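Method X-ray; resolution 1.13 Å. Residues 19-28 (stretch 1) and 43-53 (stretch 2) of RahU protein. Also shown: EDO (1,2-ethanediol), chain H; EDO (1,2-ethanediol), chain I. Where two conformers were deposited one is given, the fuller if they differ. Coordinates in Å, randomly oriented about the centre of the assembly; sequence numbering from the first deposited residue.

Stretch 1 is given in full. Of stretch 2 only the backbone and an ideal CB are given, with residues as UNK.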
# COMPACT_ATOMS: atom_id res chain seq x y z
N THR A 19 14.20 -4.37 8.50
CA THR A 19 13.90 -4.57 7.09
C THR A 19 12.52 -5.22 6.97
O THR A 19 12.22 -6.18 7.68
CB THR A 19 14.92 -5.52 6.44
OG1 THR A 19 16.25 -5.00 6.61
CG2 THR A 19 14.64 -5.71 4.95
N VAL A 20 11.70 -4.71 6.05
CA VAL A 20 10.41 -5.32 5.71
C VAL A 20 10.43 -5.74 4.24
O VAL A 20 10.75 -4.93 3.36
CB VAL A 20 9.23 -4.37 6.00
CG1 VAL A 20 7.94 -4.91 5.38
CG2 VAL A 20 9.08 -4.18 7.50
N GLY A 21 10.09 -7.00 3.98
CA GLY A 21 9.88 -7.46 2.62
C GLY A 21 8.45 -7.22 2.19
O GLY A 21 7.50 -7.60 2.88
N ILE A 22 8.29 -6.57 1.03
CA ILE A 22 6.99 -6.40 0.39
C ILE A 22 6.80 -7.59 -0.54
O ILE A 22 7.59 -7.79 -1.46
CB ILE A 22 6.93 -5.09 -0.41
CG1 ILE A 22 7.32 -3.89 0.46
CG2 ILE A 22 5.54 -4.92 -1.06
CD1 ILE A 22 6.39 -3.61 1.62
N ARG A 23 5.75 -8.40 -0.30
CA ARG A 23 5.54 -9.63 -1.06
C ARG A 23 4.08 -9.74 -1.46
O ARG A 23 3.20 -9.09 -0.88
CB ARG A 23 5.93 -10.89 -0.24
CG ARG A 23 7.35 -10.87 0.34
CD ARG A 23 8.44 -10.97 -0.73
NE ARG A 23 9.77 -10.85 -0.13
CZ ARG A 23 10.56 -9.77 -0.19
NH1 ARG A 23 10.24 -8.67 -0.87
NH2 ARG A 23 11.72 -9.81 0.46
N ASN A 24 3.80 -10.60 -2.44
CA ASN A 24 2.44 -11.04 -2.72
C ASN A 24 1.53 -9.88 -3.15
O ASN A 24 0.34 -9.84 -2.82
CB ASN A 24 1.84 -11.78 -1.52
CG ASN A 24 2.72 -12.90 -1.03
OD1 ASN A 24 3.55 -13.44 -1.77
ND2 ASN A 24 2.54 -13.28 0.23
N ALA A 25 2.09 -8.93 -3.88
CA ALA A 25 1.28 -7.80 -4.35
C ALA A 25 0.30 -8.28 -5.41
O ALA A 25 0.62 -9.14 -6.23
CB ALA A 25 2.19 -6.71 -4.92
N THR A 26 -0.93 -7.75 -5.36
CA THR A 26 -1.97 -8.14 -6.30
C THR A 26 -2.84 -6.93 -6.60
O THR A 26 -3.00 -6.03 -5.77
CB THR A 26 -2.87 -9.28 -5.79
OG1 THR A 26 -3.61 -8.84 -4.65
CG2 THR A 26 -2.08 -10.54 -5.45
N LEU A 27 -3.41 -6.92 -7.80
CA LEU A 27 -4.34 -5.88 -8.23
C LEU A 27 -5.58 -6.54 -8.80
O LEU A 27 -5.49 -7.39 -9.69
CB LEU A 27 -3.73 -5.00 -9.31
CG LEU A 27 -2.58 -4.11 -8.86
CD1 LEU A 27 -1.90 -3.52 -10.08
CD2 LEU A 27 -3.05 -3.02 -7.91
N GLN A 28 -6.75 -6.12 -8.31
CA GLN A 28 -8.00 -6.44 -8.98
C GLN A 28 -8.30 -5.44 -10.09
O GLN A 28 -8.88 -5.81 -11.11
CB GLN A 28 -9.14 -6.46 -7.97
CG GLN A 28 -9.08 -7.60 -6.96
CD GLN A 28 -8.03 -7.39 -5.88
OE1 GLN A 28 -8.02 -6.37 -5.18
NE2 GLN A 28 -7.14 -8.37 -5.72
N UNK A 43 5.85 -3.57 -12.55
CA UNK A 43 5.14 -4.85 -12.52
C UNK A 43 4.81 -5.27 -11.09
O UNK A 43 5.46 -4.87 -10.12
CB UNK A 43 5.97 -5.94 -13.20
N UNK A 44 3.79 -6.12 -10.97
CA UNK A 44 3.50 -6.71 -9.67
C UNK A 44 4.68 -7.50 -9.14
O UNK A 44 4.95 -7.49 -7.93
CB UNK A 44 2.27 -7.61 -9.76
N UNK A 45 5.45 -8.15 -10.02
CA UNK A 45 6.62 -8.89 -9.58
C UNK A 45 7.66 -7.96 -8.96
O UNK A 45 8.29 -8.31 -7.95
CB UNK A 45 7.23 -9.66 -10.75
N UNK A 46 7.88 -6.78 -9.55
CA UNK A 46 8.86 -5.86 -9.00
C UNK A 46 8.41 -5.31 -7.65
O UNK A 46 9.21 -5.23 -6.71
CB UNK A 46 9.11 -4.71 -9.98
N UNK A 47 7.13 -4.93 -7.52
CA UNK A 47 6.63 -4.50 -6.21
C UNK A 47 6.85 -5.59 -5.17
O UNK A 47 7.27 -5.32 -4.04
CB UNK A 47 5.15 -4.14 -6.29
N UNK A 48 6.60 -6.85 -5.56
CA UNK A 48 6.71 -8.02 -4.69
C UNK A 48 8.16 -8.45 -4.41
O UNK A 48 8.37 -9.52 -3.80
CB UNK A 48 5.95 -9.19 -5.32
N UNK A 49 9.12 -7.66 -4.87
CA UNK A 49 10.54 -7.89 -4.62
C UNK A 49 11.16 -6.80 -3.75
O UNK A 49 12.35 -6.88 -3.44
CB UNK A 49 11.29 -7.98 -5.95
N UNK A 50 10.39 -5.78 -3.37
CA UNK A 50 10.93 -4.65 -2.62
C UNK A 50 11.30 -5.04 -1.19
O UNK A 50 10.55 -5.76 -0.52
CB UNK A 50 9.92 -3.50 -2.60
N UNK A 51 12.44 -4.53 -0.72
CA UNK A 51 12.83 -4.58 0.69
C UNK A 51 12.97 -3.14 1.17
O UNK A 51 13.73 -2.36 0.58
CB UNK A 51 14.13 -5.37 0.89
N UNK A 52 12.25 -2.78 2.23
CA UNK A 52 12.24 -1.42 2.76
C UNK A 52 13.01 -1.41 4.08
O UNK A 52 12.76 -2.24 4.97
CB UNK A 52 10.81 -0.91 2.95
N UNK A 53 13.96 -0.47 4.20
CA UNK A 53 14.85 -0.38 5.36
C UNK A 53 14.41 0.71 6.32
O UNK A 53 13.97 1.79 5.91
CB UNK A 53 16.29 -0.12 4.91
C1 EDO H . 13.34 -2.11 -2.61
O1 EDO H . 14.21 -3.25 -2.69
C2 EDO H . 13.13 -1.53 -4.00
O2 EDO H . 14.10 -0.50 -4.24
C1 EDO I . 10.86 0.62 -7.48
O1 EDO I . 10.22 1.65 -6.72
C2 EDO I . 10.87 -0.67 -6.67
O2 EDO I . 11.84 -1.57 -7.23

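Position 43 lies just before a helical run and its CB has nothing of stretch 1 within 5.5 Å, so capping is the main criterion: Ser, Thr, Asp or Asn would suit. It is Ser-43, whose OG accepts from the backbone N of 46 at 3.0 Å.

At 44, helical (phi/psi -60/-34), CB points toward stretch 1 and sits 4.2 Å from Ala-25 O. A small or branched side chain fits. Thr-44 brings its CG2 4.4 Å from Leu-27 CD1.

Positions 45 and 46 are helical with CBs beyond 5.5 Å of stretch 1, leaving many polar residues possible. Glu-45 OE1 accepts from Thr-44 OG1 at 3.1 Å; Glu-46 OE2 accepts from O2 of the chain I ethanediol at 2.7 Å.

The CB of 47 points sideways, 4.1 Å from Ala-25 CB and 5.3 Å from Ile-22 CG2. These methyls favour a compact apolar group such as Val, Ile or Ala. Val-47 CG1 packs 3.8 Å from Ala-25 CB and 4.1 Å from Ile-22 CG2.

Position 48 (phi/psi -75/6) has left the helix. Its CB lies 4.1 Å from Ala-25 N, a potential donor, so a short acceptor is attractive: Ser or Thr, perhaps Asn or Asp. Ser-48 OG accepts from Ala-25 N at 2.9 Å and donates to Thr-44 O at 2.9 Å, tying strand to helix. A water also bridges Ser-48 OG and Ala-25 O.

At 49, inside a type I turn, CB points away, 5.2 Å from Arg-23 NH1; small polar residues suit. Ser-49 OG instead donates to Glu-45 O at 2.8 Å.

Position 50 already uses its backbone O to accept from Ile-22 N and Arg-23 NH1, both at 2.9 Å. Its CB, 4.0 Å from Ile-22 CB, invites an apolar chain such as Leu, Met or Val. Met-50 CB contacts Ile-22 CG1 at 4.0 Å.

At 51, antiparallel to Gly-21, CB shares the sheet face of Thr-19, and the Arg-23 guanidinium reaches back over the glycine. An acceptor is favoured: Asn, Asp, Gln or Glu. Asn-51 OD1 accepts from Arg-23 NH2 at 2.7 Å, near the guanidinium plane.

Position 52 pairs with Val-20 through two backbone bonds of 2.9 Å (Val-20 N to the residue's O, its N to Val-20 O). CB, 5.2 Å from Ile-22 CG1, favours a beta-branched apolar residue. Val-52 CG2 lies 4.1 Å from Ile-22 CG1.

Position 53 opposes Thr-19, its CB 5.2 Å from Thr-19 OG1; a longer polar chain could reach the hydroxyl. Gln-53 OE1 accepts from Thr-19 OG1 at 2.7 Å.

Stretch 2 (43-53) STEEVSSMNVQ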
# COMPACT_ATOMS: atom_id res chain seq x y z
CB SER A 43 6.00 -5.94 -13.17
OG SER A 43 7.12 -6.24 -12.36
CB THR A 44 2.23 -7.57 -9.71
OG1 THR A 44 2.46 -8.76 -10.48
CG2 THR A 44 1.07 -6.79 -10.31
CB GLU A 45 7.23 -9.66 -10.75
CG GLU A 45 6.22 -10.49 -11.54
CD GLU A 45 5.72 -9.75 -12.77
OE1 GLU A 45 4.62 -9.16 -12.70
OE2 GLU A 45 6.42 -9.78 -13.81
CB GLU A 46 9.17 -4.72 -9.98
CG GLU A 46 10.17 -3.72 -9.38
CD GLU A 46 10.74 -2.72 -10.38
OE1 GLU A 46 10.57 -2.89 -11.61
OE2 GLU A 46 11.39 -1.76 -9.91
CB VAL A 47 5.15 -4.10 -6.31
CG1 VAL A 47 4.61 -3.74 -4.92
CG2 VAL A 47 4.97 -2.93 -7.28
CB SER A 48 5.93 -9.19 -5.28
OG SER A 48 4.56 -8.88 -5.45
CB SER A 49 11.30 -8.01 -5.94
OG SER A 49 10.74 -9.02 -6.77
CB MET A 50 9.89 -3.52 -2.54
CG MET A 50 9.51 -2.90 -3.86
SD MET A 50 8.11 -1.76 -3.73
CE MET A 50 8.84 -0.40 -2.83
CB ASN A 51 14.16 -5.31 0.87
CG ASN A 51 14.03 -6.83 0.80
OD1 ASN A 51 12.95 -7.37 0.57
ND2 ASN A 51 15.12 -7.52 1.05
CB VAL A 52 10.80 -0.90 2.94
CG1 VAL A 52 10.82 0.57 3.39
CG2 VAL A 52 10.00 -1.05 1.65
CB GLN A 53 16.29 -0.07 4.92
CG GLN A 53 16.79 -0.94 3.78
CD GLN A 53 16.85 -2.41 4.13
OE1 GLN A 53 16.95 -2.78 5.31
NE2 GLN A 53 16.79 -3.27 3.11
O HOH W 1 2.61 -11.34 -6.33
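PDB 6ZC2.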